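Beta-lactamase (Serratia marcescens, PDB 5GWA) probably hydrolyses beta-lactam antibiotics to substituted beta-amino acids, as a class A extended-spectrum beta-lactamase that avibactam inhibits. Local coordinates at residues I11-V24 with F33-M45. Sequence-based numbering, arbitrary orientation.
Sequences IEKYLKDKKAKVGV and FKLNVNEKHHYPM. With NA (sodium ion), chain K.
Val24 and Val37 face each other as an antiparallel hydrogen-bonded pair: Val24 N donates to Val37 O and Val37 N to Val24 O, both at 2.9 Å and nearly straight. Beyond this pair the backbone of 33-45 turns away, and the next link comes from a side chain. Asn38 ND2 reaches Val22 O at 2.9 Å, with an N-H...O angle of 167° and the oxygen almost in the plane of the amide. CG of Asn38 sits beside its own backbone N (chi1 -60°), which swings the amide toward strand 21-24 as the chain enters the type I turn Asn38-His41.

Strands 21-28 and 34-37 form the hairpin at one edge of the five-stranded antiparallel sheet of the class A beta-lactamase fold, and helix 4-15 packs on the sheet face that carries Val24 and Val37. The two valines lie side by side, CB to CB 3.8 Å. Leu15 CD1 meets Val37 CG1 tip to tip at 4.1 Å, while Ile11 CD1 touches Leu35 CD2 obliquely; Ile267 of helix 257-276 also packs on Val24.

Two rings, His41 at the end of the turn and Tyr43 beyond it, make further contacts with strand 21-24. The hydroxyl of Tyr43 donates to Asn38 O at 2.6 Å, fixing the phenol end next to Gly23, which has no side chain and lies with its CA 3.3 Å from Tyr43 OH. Lys21 O approaches the edge of that ring. Lys21 itself starts extended, then bends at chi3 (-88°) and chi4, laying CE over one face of the His41 imidazole in a CH-pi contact, 3.8 Å from the centroid. Within the Asn38-His41 turn, Glu39 O binds a sodium ion together with two waters and Asp165.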
ATOM      1  N   ILE A  11     -14.538  -3.248  30.752  1.00 21.68           N
ATOM      2  CA  ILE A  11     -13.580  -3.105  29.658  1.00 20.45           C
ATOM      3  C   ILE A  11     -12.193  -3.581  30.114  1.00 20.34           C
ATOM      4  O   ILE A  11     -11.503  -4.338  29.423  1.00 19.29           O
ATOM      5  CB  ILE A  11     -13.523  -1.633  29.182  1.00 19.67           C
ATOM      6  CG1 ILE A  11     -14.794  -1.273  28.415  1.00 20.58           C
ATOM      7  CG2 ILE A  11     -12.281  -1.388  28.332  1.00 19.25           C
ATOM      8  CD1 ILE A  11     -14.948   0.209  28.130  1.00 21.82           C
ATOM      9  N   GLU A  12     -11.836  -3.224  31.345  1.00 22.47           N
ATOM     10  CA  GLU A  12     -10.576  -3.651  31.940  1.00 20.37           C
ATOM     11  C   GLU A  12     -10.506  -5.179  32.064  1.00 20.07           C
ATOM     12  O   GLU A  12      -9.498  -5.782  31.715  1.00 20.65           O
ATOM     13  CB  GLU A  12     -10.377  -2.946  33.296  1.00 22.47           C
ATOM     14  CG  GLU A  12      -9.999  -1.474  33.124  1.00 26.07           C
ATOM     15  CD  GLU A  12      -9.819  -0.716  34.428  1.00 32.13           C
ATOM     16  OE1 GLU A  12     -10.244  -1.232  35.466  1.00 39.35           O
ATOM     17  OE2 GLU A  12      -9.334   0.441  34.399  1.00 37.53           O
ATOM     18  N   LYS A  13     -11.637  -5.803  32.365  1.00 22.60           N
ATOM     19  CA  LYS A  13     -11.666  -7.257  32.510  1.00 24.60           C
ATOM     20  C   LYS A  13     -11.521  -7.946  31.162  1.00 23.56           C
ATOM     21  O   LYS A  13     -10.786  -8.926  31.026  1.00 23.00           O
ATOM     22  CB  LYS A  13     -12.957  -7.692  33.202  1.00 27.31           C
ATOM     23  CG  LYS A  13     -13.053  -9.192  33.440  1.00 33.52           C
ATOM     24  CD  LYS A  13     -14.228  -9.544  34.344  1.00 41.23           C
ATOM     25  CE  LYS A  13     -14.417 -11.048  34.451  1.00 45.96           C
ATOM     26  NZ  LYS A  13     -15.782 -11.389  34.935  1.00 49.10           N
ATOM     27  N   TYR A  14     -12.196  -7.395  30.157  1.00 22.43           N
ATOM     28  CA  TYR A  14     -12.037  -7.842  28.761  1.00 23.00           C
ATOM     29  C   TYR A  14     -10.579  -7.808  28.291  1.00 19.09           C
ATOM     30  O   TYR A  14     -10.083  -8.704  27.594  1.00 22.66           O
ATOM     31  CB  TYR A  14     -12.933  -6.972  27.859  1.00 20.54           C
ATOM     32  CG  TYR A  14     -12.791  -7.280  26.372  1.00 22.45           C
ATOM     33  CD1 TYR A  14     -13.249  -8.473  25.843  1.00 18.86           C
ATOM     34  CD2 TYR A  14     -12.074  -6.444  25.537  1.00 20.10           C
ATOM     35  CE1 TYR A  14     -13.066  -8.786  24.514  1.00 19.34           C
ATOM     36  CE2 TYR A  14     -11.925  -6.724  24.207  1.00 19.89           C
ATOM     37  CZ  TYR A  14     -12.401  -7.905  23.699  1.00 19.26           C
ATOM     38  OH  TYR A  14     -12.208  -8.227  22.388  1.00 18.06           O
ATOM     39  N   LEU A  15      -9.871  -6.777  28.707  1.00 19.45           N
ATOM     40  CA  LEU A  15      -8.527  -6.544  28.266  1.00 18.56           C
ATOM     41  C   LEU A  15      -7.480  -7.405  28.984  1.00 17.62           C
ATOM     42  O   LEU A  15      -6.363  -7.547  28.501  1.00 19.62           O
ATOM     43  CB  LEU A  15      -8.194  -5.069  28.478  1.00 18.01           C
ATOM     44  CG  LEU A  15      -8.758  -4.097  27.463  1.00 16.50           C
ATOM     45  CD1 LEU A  15      -8.360  -2.679  27.888  1.00 17.36           C
ATOM     46  CD2 LEU A  15      -8.282  -4.421  26.057  1.00 18.57           C
ATOM     47  N   LYS A  16      -7.896  -8.053  30.080  1.00 22.95           N
ATOM     48  CA  LYS A  16      -6.978  -8.818  30.919  1.00 26.67           C
ATOM     49  C   LYS A  16      -6.150  -9.848  30.161  1.00 22.75           C
ATOM     50  O   LYS A  16      -4.967 -10.016  30.454  1.00 26.77           O
ATOM     51  CB  LYS A  16      -7.752  -9.528  32.040  1.00 30.96           C
ATOM     52  CG  LYS A  16      -7.985  -8.676  33.278  1.00 40.65           C
ATOM     53  CD  LYS A  16      -8.911  -9.369  34.272  1.00 45.18           C
ATOM     54  CE  LYS A  16      -8.487 -10.807  34.538  1.00 52.83           C
ATOM     55  NZ  LYS A  16      -9.106 -11.348  35.782  1.00 58.61           N
ATOM     56  N   ASP A  17      -6.777 -10.594  29.255  1.00 22.58           N
ATOM     57  CA  ASP A  17      -6.078 -11.667  28.540  1.00 24.60           C
ATOM     58  C   ASP A  17      -5.671 -11.323  27.126  1.00 21.43           C
ATOM     59  O   ASP A  17      -5.275 -12.201  26.358  1.00 25.02           O
ATOM     60  CB  ASP A  17      -6.909 -12.951  28.530  1.00 25.72           C
ATOM     61  CG  ASP A  17      -8.182 -12.825  27.731  1.00 32.44           C
ATOM     62  OD1 ASP A  17      -8.390 -11.779  27.082  1.00 25.29           O
ATOM     63  OD2 ASP A  17      -9.001 -13.765  27.777  1.00 29.90           O
ATOM     64  N   LYS A  18      -5.711 -10.033  26.787  1.00 21.02           N
ATOM     65  CA  LYS A  18      -5.285  -9.603  25.468  1.00 18.15           C
ATOM     66  C   LYS A  18      -3.860  -9.115  25.554  1.00 19.35           C
ATOM     67  O   LYS A  18      -3.532  -8.264  26.413  1.00 17.80           O
ATOM     68  CB  LYS A  18      -6.202  -8.478  24.941  1.00 17.06           C
ATOM     69  CG  LYS A  18      -7.686  -8.798  24.939  1.00 18.06           C
ATOM     70  CD  LYS A  18      -8.017  -9.949  23.995  1.00 19.25           C
ATOM     71  CE  LYS A  18      -9.511 -10.189  23.982  1.00 20.54           C
ATOM     72  NZ  LYS A  18     -10.050 -10.456  25.344  1.00 22.46           N
ATOM     73  N   LYS A  19      -3.011  -9.671  24.704  1.00 15.93           N
ATOM     74  CA  LYS A  19      -1.585  -9.389  24.724  1.00 17.94           C
ATOM     75  C   LYS A  19      -1.308  -8.147  23.896  1.00 16.09           C
ATOM     76  O   LYS A  19      -0.637  -8.195  22.879  1.00 15.93           O
ATOM     77  CB  LYS A  19      -0.779 -10.586  24.245  1.00 22.59           C
ATOM     78  CG  LYS A  19      -0.995 -11.812  25.122  1.00 30.30           C
ATOM     79  CD  LYS A  19       0.064 -12.877  24.872  1.00 36.93           C
ATOM     80  CE  LYS A  19      -0.167 -14.096  25.764  1.00 43.81           C
ATOM     81  NZ  LYS A  19       0.347 -15.360  25.161  1.00 49.79           N
ATOM     82  N   ALA A  20      -1.728  -7.015  24.448  1.00 14.25           N
ATOM     83  CA  ALA A  20      -1.574  -5.714  23.815  1.00 15.12           C
ATOM     84  C   ALA A  20      -1.809  -4.652  24.859  1.00 12.80           C
ATOM     85  O   ALA A  20      -2.441  -4.885  25.888  1.00 15.20           O
ATOM     86  CB  ALA A  20      -2.597  -5.529  22.690  1.00 15.46           C
ATOM     87  N   LYS A  21      -1.278  -3.466  24.581  1.00 12.86           N
ATOM     88  CA  LYS A  21      -1.485  -2.282  25.412  1.00 12.79           C
ATOM     89  C   LYS A  21      -2.580  -1.467  24.739  1.00 10.69           C
ATOM     90  O   LYS A  21      -2.337  -0.880  23.674  1.00 13.32           O
ATOM     91  CB  LYS A  21      -0.204  -1.446  25.506  1.00 15.60           C
ATOM     92  CG  LYS A  21      -0.408  -0.234  26.410  1.00 18.41           C
ATOM     93  CD  LYS A  21       0.712   0.803  26.385  1.00 25.02           C
ATOM     94  CE  LYS A  21       1.816   0.501  27.384  1.00 30.61           C
ATOM     95  NZ  LYS A  21       1.362  -0.022  28.700  1.00 37.93           N
ATOM     96  N   VAL A  22      -3.739  -1.416  25.356  1.00 10.22           N
ATOM     97  CA  VAL A  22      -4.918  -0.848  24.681  1.00 10.89           C
ATOM     98  C   VAL A  22      -5.336   0.428  25.400  1.00 10.70           C
ATOM     99  O   VAL A  22      -5.701   0.417  26.566  1.00 13.20           O
ATOM    100  CB  VAL A  22      -6.080  -1.826  24.627  1.00 11.35           C
ATOM    101  CG1 VAL A  22      -7.253  -1.225  23.866  1.00 10.58           C
ATOM    102  CG2 VAL A  22      -5.642  -3.139  23.980  1.00 12.23           C
ATOM    103  N   GLY A  23      -5.307   1.539  24.678  1.00 10.05           N
ATOM    104  CA  GLY A  23      -5.746   2.821  25.214  1.00  9.21           C
ATOM    105  C   GLY A  23      -7.138   3.144  24.750  1.00 10.22           C
ATOM    106  O   GLY A  23      -7.444   2.978  23.569  1.00 10.67           O
ATOM    107  N   VAL A  24      -7.975   3.575  25.671  1.00  9.92           N
ATOM    108  CA  VAL A  24      -9.378   3.856  25.360  1.00 10.40           C
ATOM    109  C   VAL A  24      -9.766   5.221  25.917  1.00 10.68           C
ATOM    110  O   VAL A  24      -9.487   5.512  27.069  1.00 12.28           O
ATOM    111  CB  VAL A  24     -10.320   2.836  25.989  1.00 11.54           C
ATOM    112  CG1 VAL A  24     -11.759   3.158  25.603  1.00 13.01           C
ATOM    113  CG2 VAL A  24      -9.947   1.434  25.556  1.00 11.72           C
ATOM    114  N   PHE A  33     -20.499  12.614  29.914  1.00 23.57           N
ATOM    115  CA  PHE A  33     -19.974  11.271  29.992  1.00 22.92           C
ATOM    116  C   PHE A  33     -18.503  11.251  29.625  1.00 19.55           C
ATOM    117  O   PHE A  33     -18.083  11.922  28.680  1.00 18.83           O
ATOM    118  CB  PHE A  33     -20.719  10.334  29.068  1.00 24.14           C
ATOM    119  CG  PHE A  33     -20.217   8.926  29.126  1.00 27.17           C
ATOM    120  CD1 PHE A  33     -20.494   8.129  30.236  1.00 27.13           C
ATOM    121  CD2 PHE A  33     -19.392   8.423  28.131  1.00 27.80           C
ATOM    122  CE1 PHE A  33     -20.030   6.836  30.306  1.00 28.56           C
ATOM    123  CE2 PHE A  33     -18.929   7.120  28.195  1.00 29.71           C
ATOM    124  CZ  PHE A  33     -19.250   6.327  29.289  1.00 29.41           C
ATOM    125  N   LYS A  34     -17.718  10.543  30.432  1.00 18.28           N
ATOM    126  CA  LYS A  34     -16.272  10.502  30.238  1.00 19.49           C
ATOM    127  C   LYS A  34     -15.739   9.173  30.752  1.00 18.37           C
ATOM    128  O   LYS A  34     -16.097   8.761  31.862  1.00 19.08           O
ATOM    129  CB  LYS A  34     -15.621  11.684  30.952  1.00 20.75           C
ATOM    130  CG  LYS A  34     -14.106  11.625  31.027  1.00 25.86           C
ATOM    131  CD  LYS A  34     -13.543  12.920  31.604  1.00 28.30           C
ATOM    132  CE  LYS A  34     -12.545  12.636  32.707  1.00 38.17           C
ATOM    133  NZ  LYS A  34     -12.135  13.902  33.374  1.00 40.12           N
ATOM    134  N   LEU A  35     -14.943   8.468  29.931  1.00 15.92           N
ATOM    135  CA  LEU A  35     -14.322   7.220  30.332  1.00 16.74           C
ATOM    136  C   LEU A  35     -12.933   7.143  29.726  1.00 17.17           C
ATOM    137  O   LEU A  35     -12.781   7.387  28.526  1.00 16.08           O
ATOM    138  CB  LEU A  35     -15.171   6.046  29.847  1.00 20.19           C
ATOM    139  CG  LEU A  35     -14.715   4.667  30.319  1.00 27.38           C
ATOM    140  CD1 LEU A  35     -15.937   3.832  30.677  1.00 30.57           C
ATOM    141  CD2 LEU A  35     -13.876   3.968  29.267  1.00 25.88           C
ATOM    142  N   ASN A  36     -11.932   6.799  30.542  1.00 14.20           N
ATOM    143  CA  ASN A  36     -10.548   6.649  30.094  1.00 14.89           C
ATOM    144  C   ASN A  36     -10.007   5.328  30.605  1.00 14.45           C
ATOM    145  O   ASN A  36     -10.261   4.958  31.762  1.00 16.96           O
ATOM    146  CB  ASN A  36      -9.694   7.768  30.650  1.00 14.98           C
ATOM    147  CG  ASN A  36     -10.016   9.118  30.058  1.00 17.42           C
ATOM    148  OD1 ASN A  36     -10.231   9.267  28.856  1.00 16.48           O
ATOM    149  ND2 ASN A  36     -10.096  10.114  30.918  1.00 20.53           N
ATOM    150  N   VAL A  37      -9.267   4.608  29.767  1.00 12.98           N
ATOM    151  CA  VAL A  37      -8.560   3.395  30.142  1.00 13.15           C
ATOM    152  C   VAL A  37      -7.135   3.457  29.597  1.00 12.26           C
ATOM    153  O   VAL A  37      -6.938   3.711  28.412  1.00 12.36           O
ATOM    154  CB  VAL A  37      -9.256   2.129  29.611  1.00 15.42           C
ATOM    155  CG1 VAL A  37      -8.464   0.884  29.977  1.00 18.21           C
ATOM    156  CG2 VAL A  37     -10.681   2.067  30.135  1.00 17.39           C
ATOM    157  N   ASN A  38      -6.137   3.254  30.458  1.00 11.75           N
ATOM    158  CA  ASN A  38      -4.742   3.235  30.056  1.00 11.47           C
ATOM    159  C   ASN A  38      -4.359   4.515  29.314  1.00 12.90           C
ATOM    160  O   ASN A  38      -3.521   4.494  28.424  1.00 12.96           O
ATOM    161  CB  ASN A  38      -4.425   1.993  29.244  1.00 13.00           C
ATOM    162  CG  ASN A  38      -4.679   0.726  30.007  1.00 14.44           C
ATOM    163  OD1 ASN A  38      -4.449   0.652  31.211  1.00 13.90           O
ATOM    164  ND2 ASN A  38      -5.186  -0.295  29.315  1.00 14.71           N
ATOM    165  N   GLU A  39      -4.905   5.640  29.756  1.00 12.31           N
ATOM    166  CA  GLU A  39      -4.841   6.870  28.978  1.00 12.82           C
ATOM    167  C   GLU A  39      -3.568   7.682  29.118  1.00 12.60           C
ATOM    168  O   GLU A  39      -3.395   8.662  28.393  1.00 13.48           O
ATOM    169  CB  GLU A  39      -6.062   7.763  29.233  1.00 12.69           C
ATOM    170  CG  GLU A  39      -6.017   8.536  30.551  1.00 15.37           C
ATOM    171  CD  GLU A  39      -6.382   7.741  31.795  1.00 14.25           C
ATOM    172  OE1 GLU A  39      -6.663   6.515  31.759  1.00 13.96           O
ATOM    173  OE2 GLU A  39      -6.382   8.418  32.863  1.00 21.67           O
ATOM    174  N   LYS A  40      -2.727   7.346  30.095  1.00 12.01           N
ATOM    175  CA  LYS A  40      -1.529   8.140  30.323  1.00 14.31           C
ATOM    176  C   LYS A  40      -0.352   7.665  29.458  1.00 16.70           C
ATOM    177  O   LYS A  40       0.699   8.293  29.454  1.00 24.90           O
ATOM    178  CB  LYS A  40      -1.210   8.161  31.820  1.00 16.30           C
ATOM    179  CG  LYS A  40      -2.236   8.945  32.636  1.00 21.27           C
ATOM    180  CD  LYS A  40      -1.637   9.561  33.886  1.00 25.13           C
ATOM    181  CE  LYS A  40      -2.666  10.386  34.634  1.00 31.91           C
ATOM    182  NZ  LYS A  40      -2.754  11.745  34.027  1.00 34.13           N
ATOM    183  N   HIS A  41      -0.518   6.572  28.726  1.00 13.79           N
ATOM    184  CA  HIS A  41       0.489   6.109  27.816  1.00 11.36           C
ATOM    185  C   HIS A  41       0.466   6.886  26.518  1.00 12.32           C
ATOM    186  O   HIS A  41      -0.521   7.582  26.212  1.00 12.53           O
ATOM    187  CB  HIS A  41       0.304   4.597  27.582  1.00 11.89           C
ATOM    188  CG  HIS A  41       0.412   3.788  28.830  1.00 14.57           C
ATOM    189  ND1 HIS A  41       1.626   3.349  29.326  1.00 16.04           N
ATOM    190  CD2 HIS A  41      -0.522   3.374  29.710  1.00 16.34           C
ATOM    191  CE1 HIS A  41       1.415   2.624  30.405  1.00 18.24           C
ATOM    192  NE2 HIS A  41       0.116   2.601  30.645  1.00 19.39           N
ATOM    193  N   HIS A  42       1.535   6.738  25.729  1.00 12.18           N
ATOM    194  CA  HIS A  42       1.631   7.364  24.416  1.00 11.76           C
ATOM    195  C   HIS A  42       1.457   6.297  23.343  1.00 13.16           C
ATOM    196  O   HIS A  42       2.184   5.318  23.301  1.00 17.79           O
ATOM    197  CB  HIS A  42       2.967   8.072  24.260  1.00 13.02           C
ATOM    198  CG  HIS A  42       3.066   9.302  25.096  1.00 13.97           C
ATOM    199  ND1 HIS A  42       4.167  10.140  25.087  1.00 16.77           N
ATOM    200  CD2 HIS A  42       2.178   9.858  25.943  1.00 13.83           C
ATOM    201  CE1 HIS A  42       3.935  11.166  25.883  1.00 15.29           C
ATOM    202  NE2 HIS A  42       2.739  11.027  26.411  1.00 15.70           N
ATOM    203  N   TYR A  43       0.455   6.468  22.501  1.00  9.56           N
ATOM    204  CA  TYR A  43       0.124   5.482  21.507  1.00  9.80           C
ATOM    205  C   TYR A  43       0.483   6.001  20.124  1.00 10.91           C
ATOM    206  O   TYR A  43       0.232   7.136  19.809  1.00 10.44           O
ATOM    207  CB  TYR A  43      -1.390   5.256  21.583  1.00  9.30           C
ATOM    208  CG  TYR A  43      -1.812   4.616  22.879  1.00 10.34           C
ATOM    209  CD1 TYR A  43      -1.834   3.248  23.010  1.00  9.59           C
ATOM    210  CD2 TYR A  43      -2.166   5.373  23.967  1.00 10.22           C
ATOM    211  CE1 TYR A  43      -2.119   2.657  24.216  1.00  9.32           C
ATOM    212  CE2 TYR A  43      -2.451   4.804  25.188  1.00 10.16           C
ATOM    213  CZ  TYR A  43      -2.445   3.437  25.302  1.00  9.94           C
ATOM    214  OH  TYR A  43      -2.760   2.848  26.505  1.00 11.46           O
ATOM    215  N   PRO A  44       1.019   5.141  19.265  1.00  9.91           N
ATOM    216  CA  PRO A  44       1.313   5.565  17.925  1.00 10.77           C
ATOM    217  C   PRO A  44       0.033   5.739  17.124  1.00 10.22           C
ATOM    218  O   PRO A  44      -0.841   4.867  17.144  1.00 10.85           O
ATOM    219  CB  PRO A  44       2.189   4.434  17.390  1.00 11.37           C
ATOM    220  CG  PRO A  44       1.797   3.245  18.197  1.00 12.95           C
ATOM    221  CD  PRO A  44       1.471   3.771  19.552  1.00 12.34           C
ATOM    222  N   MET A  45      -0.089   6.889  16.487  1.00  9.95           N
ATOM    223  CA  MET A  45      -1.343   7.253  15.811  1.00  8.90           C
ATOM    224  C   MET A  45      -1.551   6.526  14.464  1.00 10.13           C
ATOM    225  O   MET A  45      -2.713   6.307  14.054  1.00  8.94           O
ATOM    226  CB  MET A  45      -1.414   8.762  15.586  1.00 10.09           C
ATOM    227  CG  MET A  45      -1.647   9.528  16.847  1.00  9.06           C
ATOM    228  SD  MET A  45      -1.999  11.262  16.570  1.00 11.65           S
ATOM    229  CE  MET A  45      -0.374  11.904  16.226  1.00 11.50           C
TER
HETATM  230 NA    NA K 310      -3.763  11.261  29.385  1.00 23.08          NA
HETATM  231  O   HOH W   1      -4.399  11.866  31.976  1.00 40.38           O
HETATM  232  O   HOH W   2      -1.538  12.367  30.427  1.00 25.99           O